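Local coordinates for uncharacterized peptidase Lmo0363 (PDB 3L4E), which probably acts as a serine-type peptidase of the S51 family, similar to peptidase E, but is uncharacterized, at residues F11-T19 / A48-L58; L77-G87 / E108-E119. All coordinates share one frame; numbering follows the deposited sequence.

Contact 1 (F11-T19 / A48-L58)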
loop_
_atom_site.group_PDB
_atom_site.type_symbol
_atom_site.label_atom_id
_atom_site.label_comp_id
_atom_site.label_asym_id
_atom_site.label_seq_id
_atom_site.Cartn_x
_atom_site.Cartn_y
_atom_site.Cartn_z
ATOM N N PHE A 11 4.531 8.059 1.035
ATOM C CA PHE A 11 5.896 7.568 0.921
ATOM C C PHE A 11 6.891 8.725 0.824
ATOM O O PHE A 11 7.953 8.683 1.430
ATOM C CB PHE A 11 6.056 6.584 -0.251
ATOM C CG PHE A 11 7.431 5.964 -0.332
ATOM C CD1 PHE A 11 7.775 4.919 0.508
ATOM C CD2 PHE A 11 8.383 6.447 -1.221
ATOM C CE1 PHE A 11 9.043 4.349 0.468
ATOM C CE2 PHE A 11 9.658 5.885 -1.278
ATOM C CZ PHE A 11 9.992 4.834 -0.430
ATOM N N LYS A 12 6.526 9.769 0.088
ATOM C CA LYS A 12 7.448 10.874 -0.124
ATOM C C LYS A 12 7.776 11.611 1.176
ATOM O O LYS A 12 8.771 12.325 1.242
ATOM C CB LYS A 12 6.926 11.836 -1.202
ATOM C CG LYS A 12 5.644 12.568 -0.858
ATOM C CD LYS A 12 5.908 13.851 -0.100
ATOM C CE LYS A 12 4.638 14.684 0.037
ATOM N NZ LYS A 12 4.905 16.004 0.686
ATOM N N ASP A 13 6.954 11.421 2.204
ATOM C CA ASP A 13 7.159 12.102 3.484
ATOM C C ASP A 13 8.022 11.288 4.445
ATOM O O ASP A 13 8.452 11.803 5.483
ATOM C CB ASP A 13 5.819 12.420 4.155
ATOM C CG ASP A 13 5.128 13.628 3.551
ATOM O OD1 ASP A 13 5.811 14.481 2.944
ATOM O OD2 ASP A 13 3.895 13.731 3.709
ATOM N N VAL A 14 8.287 10.025 4.111
ATOM C CA VAL A 14 9.037 9.158 5.029
ATOM C C VAL A 14 10.175 8.389 4.357
ATOM O O VAL A 14 10.558 7.302 4.809
ATOM C CB VAL A 14 8.114 8.145 5.751
ATOM C CG1 VAL A 14 7.107 8.864 6.644
ATOM C CG2 VAL A 14 7.381 7.255 4.742
ATOM N N VAL A 15 10.738 8.964 3.299
ATOM C CA VAL A 15 11.839 8.312 2.599
ATOM C C VAL A 15 12.983 7.887 3.535
ATOM O O VAL A 15 13.465 6.754 3.433
ATOM C CB VAL A 15 12.349 9.156 1.415
ATOM C CG1 VAL A 15 13.573 8.503 0.772
ATOM C CG2 VAL A 15 11.224 9.351 0.400
ATOM N N PRO A 16 13.406 8.767 4.461
ATOM C CA PRO A 16 14.487 8.332 5.361
ATOM C C PRO A 16 14.106 7.145 6.251
ATOM O O PRO A 16 14.981 6.371 6.610
ATOM C CB PRO A 16 14.765 9.578 6.219
ATOM C CG PRO A 16 14.308 10.724 5.378
ATOM C CD PRO A 16 13.100 10.198 4.623
ATOM N N LEU A 17 12.834 7.004 6.611
ATOM C CA LEU A 17 12.432 5.834 7.384
ATOM C C LEU A 17 12.559 4.584 6.531
ATOM O O LEU A 17 12.928 3.520 7.029
ATOM C CB LEU A 17 11.006 5.978 7.921
ATOM C CG LEU A 17 10.795 7.186 8.842
ATOM C CD1 LEU A 17 9.382 7.166 9.416
ATOM C CD2 LEU A 17 11.832 7.231 9.969
ATOM N N PHE A 18 12.263 4.713 5.239
ATOM C CA PHE A 18 12.442 3.579 4.342
ATOM C C PHE A 18 13.908 3.153 4.216
ATOM O O PHE A 18 14.214 1.955 4.245
ATOM C CB PHE A 18 11.849 3.819 2.949
ATOM C CG PHE A 18 11.957 2.618 2.058
ATOM C CD1 PHE A 18 11.149 1.504 2.279
ATOM C CD2 PHE A 18 12.886 2.578 1.030
ATOM C CE1 PHE A 18 11.265 0.384 1.486
ATOM C CE2 PHE A 18 13.002 1.472 0.236
ATOM C CZ PHE A 18 12.188 0.364 0.460
ATOM N N THR A 19 14.816 4.118 4.065
ATOM C CA THR A 19 16.231 3.776 3.965
ATOM C C THR A 19 16.784 3.233 5.286
ATOM O O THR A 19 17.733 2.467 5.282
ATOM C CB THR A 19 17.091 4.956 3.467
ATOM O OG1 THR A 19 16.982 6.054 4.380
ATOM C CG2 THR A 19 16.629 5.410 2.096
ATOM N N ALA A 48 5.393 11.628 -6.984
ATOM C CA ALA A 48 6.271 11.953 -5.863
ATOM C C ALA A 48 6.893 10.668 -5.313
ATOM O O ALA A 48 8.081 10.626 -4.990
ATOM C CB ALA A 48 5.517 12.708 -4.777
ATOM N N GLY A 49 6.088 9.613 -5.212
ATOM C CA GLY A 49 6.599 8.342 -4.739
ATOM C C GLY A 49 7.557 7.708 -5.736
ATOM O O GLY A 49 8.600 7.179 -5.350
ATOM N N LYS A 50 7.198 7.735 -7.017
ATOM C CA LYS A 50 8.059 7.152 -8.044
ATOM C C LYS A 50 9.427 7.831 -8.100
ATOM O O LYS A 50 10.467 7.163 -8.153
ATOM C CB LYS A 50 7.394 7.218 -9.417
ATOM C CG LYS A 50 8.141 6.442 -10.490
ATOM C CD LYS A 50 7.378 6.443 -11.803
ATOM C CE LYS A 50 8.081 5.581 -12.842
ATOM N NZ LYS A 50 7.310 5.483 -14.116
ATOM N N LYS A 51 9.429 9.160 -8.087
ATOM C CA LYS A 51 10.683 9.902 -8.121
ATOM C C LYS A 51 11.503 9.672 -6.852
ATOM O O LYS A 51 12.740 9.652 -6.895
ATOM C CB LYS A 51 10.405 11.385 -8.339
ATOM C CG LYS A 51 9.861 11.706 -9.720
ATOM C CD LYS A 51 9.319 13.133 -9.769
ATOM C CE LYS A 51 8.704 13.464 -11.125
ATOM N NZ LYS A 51 8.056 14.812 -11.125
ATOM N N ALA A 52 10.824 9.484 -5.721
ATOM C CA ALA A 52 11.527 9.208 -4.468
ATOM C C ALA A 52 12.245 7.869 -4.553
ATOM O O ALA A 52 13.417 7.759 -4.173
ATOM C CB ALA A 52 10.567 9.240 -3.274
ATOM N N LEU A 53 11.544 6.850 -5.049
ATOM C CA LEU A 53 12.166 5.544 -5.255
ATOM C C LEU A 53 13.389 5.682 -6.168
ATOM O O LEU A 53 14.461 5.138 -5.878
ATOM C CB LEU A 53 11.170 4.549 -5.850
ATOM C CG LEU A 53 9.995 4.120 -4.958
ATOM C CD1 LEU A 53 8.928 3.419 -5.803
ATOM C CD2 LEU A 53 10.436 3.220 -3.799
ATOM N N GLU A 54 13.229 6.411 -7.269
ATOM C CA GLU A 54 14.312 6.561 -8.237
ATOM C C GLU A 54 15.507 7.291 -7.629
ATOM O O GLU A 54 16.657 7.001 -7.966
ATOM C CB GLU A 54 13.809 7.248 -9.508
ATOM C CG GLU A 54 12.917 6.334 -10.347
ATOM C CD GLU A 54 12.205 7.044 -11.472
ATOM O OE1 GLU A 54 12.242 8.288 -11.508
ATOM O OE2 GLU A 54 11.599 6.353 -12.318
ATOM N N SER A 55 15.235 8.213 -6.712
ATOM C CA SER A 55 16.315 8.954 -6.054
ATOM C C SER A 55 17.140 8.057 -5.140
ATOM O O SER A 55 18.229 8.442 -4.714
ATOM C CB SER A 55 15.770 10.136 -5.251
ATOM O OG SER A 55 15.261 9.701 -3.993
ATOM N N LEU A 56 16.622 6.867 -4.836
ATOM C CA LEU A 56 17.322 5.918 -3.975
ATOM C C LEU A 56 18.124 4.921 -4.804
ATOM O O LEU A 56 18.787 4.032 -4.264
ATOM C CB LEU A 56 16.321 5.156 -3.101
ATOM C CG LEU A 56 15.475 6.001 -2.155
ATOM C CD1 LEU A 56 14.572 5.071 -1.358
ATOM C CD2 LEU A 56 16.362 6.858 -1.248
ATOM N N GLY A 57 18.048 5.061 -6.120
ATOM C CA GLY A 57 18.749 4.163 -7.018
ATOM C C GLY A 57 17.966 2.914 -7.375
ATOM O O GLY A 57 18.535 1.941 -7.876
ATOM N N LEU A 58 16.665 2.933 -7.103
ATOM C CA LEU A 58 15.795 1.814 -7.454
ATOM C C LEU A 58 15.341 1.906 -8.907
ATOM O O LEU A 58 15.162 3.003 -9.446
ATOM C CB LEU A 58 14.581 1.767 -6.523
ATOM C CG LEU A 58 14.927 1.432 -5.076
ATOM C CD1 LEU A 58 13.789 1.820 -4.135
ATOM C CD2 LEU A 58 15.274 -0.041 -4.945
#
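Leu-56 pushes its forked end between three side chains of 11-19. Its CD2 lies 3.7 Å from Thr-19 CG2 and 3.8 Å from Val-15 CG1, while CD1 comes up to the edge of the Phe-18 ring, 3.8 Å from CD2 of that ring and near its plane. The Val-15 and Leu-56 side chains run antiparallel, and the second methyl of the valine, CG2, rests 3.7 Å from Ala-52 CB. Phe-11 fills the other end. With CG trans to its own amide N (chi1 -175°), the ring reaches in so that its edge meets Ala-52 CB, and CE2 stands 3.8 Å from Leu-53 CD2, the two side chains set roughly perpendicular. Beyond it, the CB and CG of Lys-12 lie on the methyl of Ala-48 before the chain bends off to a salt bridge from NZ to Asp-13 OD1. No hydrogen bond joins the segments; the 3-10 turn comes close at Gly-49, whose CA is 5.3 Å from Lys-12 CA. Gly-57 ends helix 44-55 in a Schellman motif. Together these residues pack two helices side by side over one face of the central sheet, one layer of an alpha/beta/alpha sandwich, as in this family's class I glutaminase-like clan.

Contact 2 (L77-G87 / E108-E119)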
loop_
_atom_site.group_PDB
_atom_site.type_symbol
_atom_site.label_atom_id
_atom_site.label_comp_id
_atom_site.label_asym_id
_atom_site.label_seq_id
_atom_site.Cartn_x
_atom_site.Cartn_y
_atom_site.Cartn_z
ATOM N N LEU A 77 5.673 -9.524 -10.799
ATOM C CA LEU A 77 5.659 -9.788 -9.368
ATOM C C LEU A 77 6.764 -10.761 -8.958
ATOM O O LEU A 77 7.371 -10.607 -7.892
ATOM C CB LEU A 77 4.286 -10.306 -8.923
ATOM C CG LEU A 77 3.201 -9.229 -8.822
ATOM C CD1 LEU A 77 1.848 -9.864 -8.543
ATOM C CD2 LEU A 77 3.554 -8.195 -7.750
ATOM N N ARG A 78 7.018 -11.758 -9.802
ATOM C CA ARG A 78 8.045 -12.759 -9.525
ATOM C C ARG A 78 9.459 -12.234 -9.753
ATOM O O ARG A 78 10.384 -12.569 -9.012
ATOM C CB ARG A 78 7.813 -14.009 -10.373
ATOM C CG ARG A 78 6.516 -14.713 -10.052
ATOM C CD ARG A 78 6.418 -16.059 -10.741
ATOM N NE ARG A 78 5.544 -16.959 -9.997
ATOM C CZ ARG A 78 5.956 -17.726 -8.993
ATOM N NH1 ARG A 78 7.230 -17.705 -8.621
ATOM N NH2 ARG A 78 5.098 -18.511 -8.362
ATOM N N LYS A 79 9.618 -11.407 -10.779
ATOM C CA LYS A 79 10.939 -10.951 -11.195
ATOM C C LYS A 79 11.546 -9.915 -10.256
ATOM O O LYS A 79 12.709 -10.021 -9.866
ATOM C CB LYS A 79 10.879 -10.369 -12.608
ATOM C CG LYS A 79 12.221 -9.876 -13.124
ATOM C CD LYS A 79 12.131 -9.411 -14.569
ATOM C CE LYS A 79 11.546 -8.012 -14.673
ATOM N NZ LYS A 79 12.481 -6.985 -14.131
ATOM N N ASN A 80 10.758 -8.909 -9.900
ATOM C CA ASN A 80 11.302 -7.750 -9.202
ATOM C C ASN A 80 11.446 -7.942 -7.697
ATOM O O ASN A 80 10.749 -8.758 -7.086
ATOM C CB ASN A 80 10.501 -6.494 -9.547
ATOM C CG ASN A 80 10.506 -6.207 -11.045
ATOM O OD1 ASN A 80 11.529 -6.362 -11.713
ATOM N ND2 ASN A 80 9.364 -5.806 -11.577
ATOM N N ASP A 81 12.369 -7.186 -7.114
ATOM C CA ASP A 81 12.755 -7.360 -5.724
ATOM C C ASP A 81 11.684 -6.917 -4.743
ATOM O O ASP A 81 11.464 -7.575 -3.721
ATOM C CB ASP A 81 14.044 -6.593 -5.455
ATOM C CG ASP A 81 15.197 -7.094 -6.300
ATOM O OD1 ASP A 81 15.519 -8.292 -6.203
ATOM O OD2 ASP A 81 15.769 -6.298 -7.066
ATOM N N PHE A 82 11.024 -5.803 -5.054
ATOM C CA PHE A 82 10.048 -5.201 -4.147
ATOM C C PHE A 82 8.710 -5.032 -4.834
ATOM O O PHE A 82 8.639 -5.006 -6.060
ATOM C CB PHE A 82 10.509 -3.816 -3.681
ATOM C CG PHE A 82 11.879 -3.797 -3.059
ATOM C CD1 PHE A 82 12.364 -4.889 -2.365
ATOM C CD2 PHE A 82 12.675 -2.670 -3.158
ATOM C CE1 PHE A 82 13.618 -4.858 -1.795
ATOM C CE2 PHE A 82 13.931 -2.634 -2.587
ATOM C CZ PHE A 82 14.404 -3.728 -1.906
ATOM N N ILE A 83 7.652 -4.921 -4.030
ATOM C CA ILE A 83 6.323 -4.580 -4.524
ATOM C C ILE A 83 5.919 -3.263 -3.866
ATOM O O ILE A 83 6.031 -3.128 -2.653
ATOM C CB ILE A 83 5.286 -5.678 -4.159
ATOM C CG1 ILE A 83 5.700 -7.035 -4.742
ATOM C CG2 ILE A 83 3.880 -5.293 -4.649
ATOM C CD1 ILE A 83 4.988 -8.225 -4.102
ATOM N N TYR A 84 5.473 -2.290 -4.657
ATOM C CA TYR A 84 5.070 -0.987 -4.126
ATOM C C TYR A 84 3.678 -0.671 -4.642
ATOM O O TYR A 84 3.436 -0.712 -5.846
ATOM C CB TYR A 84 6.047 0.082 -4.612
ATOM C CG TYR A 84 5.778 1.511 -4.177
ATOM C CD1 TYR A 84 4.711 2.240 -4.712
ATOM C CD2 TYR A 84 6.630 2.152 -3.276
ATOM C CE1 TYR A 84 4.487 3.564 -4.345
ATOM C CE2 TYR A 84 6.415 3.464 -2.896
ATOM C CZ TYR A 84 5.346 4.168 -3.432
ATOM O OH TYR A 84 5.149 5.478 -3.050
ATOM N N VAL A 85 2.772 -0.337 -3.728
ATOM C CA VAL A 85 1.395 -0.023 -4.092
ATOM C C VAL A 85 1.082 1.411 -3.685
ATOM O O VAL A 85 1.129 1.748 -2.498
ATOM C CB VAL A 85 0.410 -1.009 -3.437
ATOM C CG1 VAL A 85 -1.046 -0.635 -3.769
ATOM C CG2 VAL A 85 0.722 -2.438 -3.883
ATOM N N THR A 86 0.770 2.253 -4.674
ATOM C CA THR A 86 0.503 3.668 -4.422
ATOM C C THR A 86 -0.843 3.865 -3.739
ATOM O O THR A 86 -1.698 2.976 -3.754
ATOM C CB THR A 86 0.455 4.504 -5.720
ATOM O OG1 THR A 86 -0.797 4.265 -6.390
ATOM C CG2 THR A 86 1.626 4.186 -6.659
ATOM N N GLY A 87 -1.033 5.047 -3.162
ATOM C CA GLY A 87 -2.334 5.442 -2.661
ATOM C C GLY A 87 -3.363 5.584 -3.770
ATOM O O GLY A 87 -3.057 5.424 -4.950
ATOM N N GLU A 108 1.732 -14.663 -1.973
ATOM C CA GLU A 108 2.768 -15.675 -2.191
ATOM C C GLU A 108 4.168 -15.065 -2.196
ATOM O O GLU A 108 5.094 -15.609 -1.587
ATOM C CB GLU A 108 2.536 -16.451 -3.497
ATOM C CG GLU A 108 3.609 -17.506 -3.767
ATOM C CD GLU A 108 3.608 -18.028 -5.198
ATOM O OE1 GLU A 108 2.628 -17.788 -5.937
ATOM O OE2 GLU A 108 4.596 -18.691 -5.581
ATOM N N GLU A 109 4.327 -13.942 -2.890
ATOM C CA GLU A 109 5.623 -13.275 -2.950
ATOM C C GLU A 109 6.070 -12.807 -1.571
ATOM O O GLU A 109 7.228 -12.978 -1.194
ATOM C CB GLU A 109 5.580 -12.089 -3.918
ATOM C CG GLU A 109 5.382 -12.479 -5.376
ATOM C CD GLU A 109 6.512 -13.346 -5.905
ATOM O OE1 GLU A 109 7.689 -13.046 -5.614
ATOM O OE2 GLU A 109 6.229 -14.330 -6.613
ATOM N N ILE A 110 5.155 -12.193 -0.827
ATOM C CA ILE A 110 5.451 -11.759 0.531
ATOM C C ILE A 110 5.870 -12.947 1.396
ATOM O O ILE A 110 6.830 -12.866 2.153
ATOM C CB ILE A 110 4.246 -11.034 1.147
ATOM C CG1 ILE A 110 4.020 -9.710 0.413
ATOM C CG2 ILE A 110 4.452 -10.802 2.635
ATOM C CD1 ILE A 110 2.757 -8.988 0.828
ATOM N N ALA A 111 5.159 -14.060 1.263
ATOM C CA ALA A 111 5.488 -15.252 2.038
ATOM C C ALA A 111 6.882 -15.779 1.692
ATOM O O ALA A 111 7.541 -16.401 2.526
ATOM C CB ALA A 111 4.442 -16.335 1.830
ATOM N N ALA A 112 7.325 -15.520 0.465
ATOM C CA ALA A 112 8.642 -15.952 0.004
ATOM C C ALA A 112 9.746 -14.967 0.394
ATOM O O ALA A 112 10.917 -15.186 0.084
ATOM C CB ALA A 112 8.630 -16.164 -1.497
ATOM N N GLY A 113 9.370 -13.878 1.057
ATOM C CA GLY A 113 10.341 -12.916 1.556
ATOM C C GLY A 113 10.376 -11.566 0.852
ATOM O O GLY A 113 11.162 -10.695 1.219
ATOM N N LYS A 114 9.529 -11.378 -0.154
ATOM C CA LYS A 114 9.544 -10.126 -0.912
ATOM C C LYS A 114 9.009 -8.953 -0.098
ATOM O O LYS A 114 7.992 -9.074 0.574
ATOM C CB LYS A 114 8.726 -10.282 -2.189
ATOM C CG LYS A 114 8.995 -9.231 -3.240
ATOM C CD LYS A 114 8.887 -9.848 -4.631
ATOM C CE LYS A 114 9.980 -10.876 -4.850
ATOM N NZ LYS A 114 9.914 -11.491 -6.204
ATOM N N LEU A 115 9.710 -7.822 -0.154
ATOM C CA LEU A 115 9.297 -6.613 0.552
ATOM C C LEU A 115 8.095 -5.953 -0.114
ATOM O O LEU A 115 8.117 -5.673 -1.316
ATOM C CB LEU A 115 10.457 -5.617 0.622
ATOM C CG LEU A 115 10.136 -4.224 1.171
ATOM C CD1 LEU A 115 9.631 -4.309 2.603
ATOM C CD2 LEU A 115 11.353 -3.308 1.078
ATOM N N TYR A 116 7.062 -5.695 0.684
ATOM C CA TYR A 116 5.854 -5.004 0.247
ATOM C C TYR A 116 5.806 -3.601 0.845
ATOM O O TYR A 116 5.879 -3.439 2.073
ATOM C CB TYR A 116 4.615 -5.802 0.673
ATOM C CG TYR A 116 3.291 -5.156 0.315
ATOM C CD1 TYR A 116 2.664 -5.429 -0.900
ATOM C CD2 TYR A 116 2.660 -4.279 1.195
ATOM C CE1 TYR A 116 1.461 -4.839 -1.235
ATOM C CE2 TYR A 116 1.445 -3.680 0.868
ATOM C CZ TYR A 116 0.847 -3.977 -0.349
ATOM O OH TYR A 116 -0.348 -3.399 -0.709
ATOM N N ILE A 117 5.705 -2.597 -0.021
ATOM C CA ILE A 117 5.577 -1.210 0.411
ATOM C C ILE A 117 4.160 -0.762 0.091
ATOM O O ILE A 117 3.740 -0.777 -1.072
ATOM C CB ILE A 117 6.565 -0.286 -0.314
ATOM C CG1 ILE A 117 8.010 -0.765 -0.120
ATOM C CG2 ILE A 117 6.375 1.169 0.152
ATOM C CD1 ILE A 117 8.974 -0.162 -1.139
ATOM N N GLY A 118 3.405 -0.406 1.123
ATOM C CA GLY A 118 2.019 -0.014 0.926
ATOM C C GLY A 118 1.743 1.404 1.364
ATOM O O GLY A 118 1.918 1.730 2.543
ATOM N N GLU A 119 1.306 2.240 0.423
ATOM C CA GLU A 119 1.015 3.642 0.704
ATOM C C GLU A 119 -0.478 3.911 0.738
ATOM O O GLU A 119 -1.173 3.681 -0.255
ATOM C CB GLU A 119 1.629 4.534 -0.367
ATOM C CG GLU A 119 1.254 6.000 -0.211
ATOM C CD GLU A 119 1.803 6.840 -1.336
ATOM O OE1 GLU A 119 2.759 7.588 -1.084
ATOM O OE2 GLU A 119 1.301 6.739 -2.475
HETATM O O HOH W 1 12.482 -8.052 -0.960
HETATM O O HOH W 2 3.135 6.757 -4.441
#
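Lys-114 NZ is gripped from three directions: Glu-109 OE1 at 2.8 Å in a salt bridge, Asn-80 O at 3.0 Å, and Leu-77 O, approached at a lone pair within the plane of its carbonyl. Bends at chi2 and chi3 (145° and -66°) fold the lysine chain across the end of helix 70-79, its CD and CE passing close to Asn-80 O. Glu-109 lays its other oxygen, OE2, over one face of the Arg-78 guanidinium, where no N-H points at it; the arginine instead turns NH2 to Glu-108 OE2 in a salt bridge whose hydrogen bond is weak, the N-H pointing well off the oxygen (118°).

Beyond the helix ends, strands 82-85 and 115-119 run parallel. Ile-83 and Val-85 each donate to and accept from the neighbouring strand, from Ile-83 N to Leu-115 O through to Glu-119 N on Val-85 O. On one face Leu-115 CD2 sits over the Phe-82 ring in a CH-pi contact, 4.0 Å from its centroid, and Ile-117 CG2 approaches Tyr-84 CD2 to 3.6 Å. On the other face Tyr-116 slants across Ile-83 and Val-85, its CE1 3.7 Å from Val-85 CG2, and its hydroxyl bonds to Gly-122 O.

At the far end Gly-87 N donates to the anti lone pair of Glu-119 OE2 at 3.0 Å. A water bridges that same oxygen and Tyr-84 OH, while OE1 accepts a hydrogen bond from the backbone N of Phe-11. The buried carboxylate thus has a partner on each oxygen and ties three chain segments together immediately before Ser-120, assigned by similarity to the charge relay. This chemistry is consistent with Glu-119 helping to fix the strand end from which the probable nucleophile elbow turns.

How the contacts relate
Contact 1 lies on the sheet face that carries Phe-82, Tyr-84, Leu-115 and Ile-117 of contact 2, and the two centres are 15 Å apart. Phe-11 joins them most closely: its N is 2.8 Å from Glu-119 OE1, and its CB lies 3.1 Å from Tyr-84 OH. Farther along, Phe-18 CE1 packs 3.5 Å from Ile-117 CD1, and Gly-49 CA touches the same tyrosine hydroxyl. Contact 2 is the nearer to the site assigned by similarity to Ser-120 and His-161, Gly-87 being about 4 Å from the side chain of Ser-120 and the side chain of Glu-119 about 7 Å from that of His-161. In contact 1 the side chain of Phe-11 stays about 8 Å from that of Ser-120.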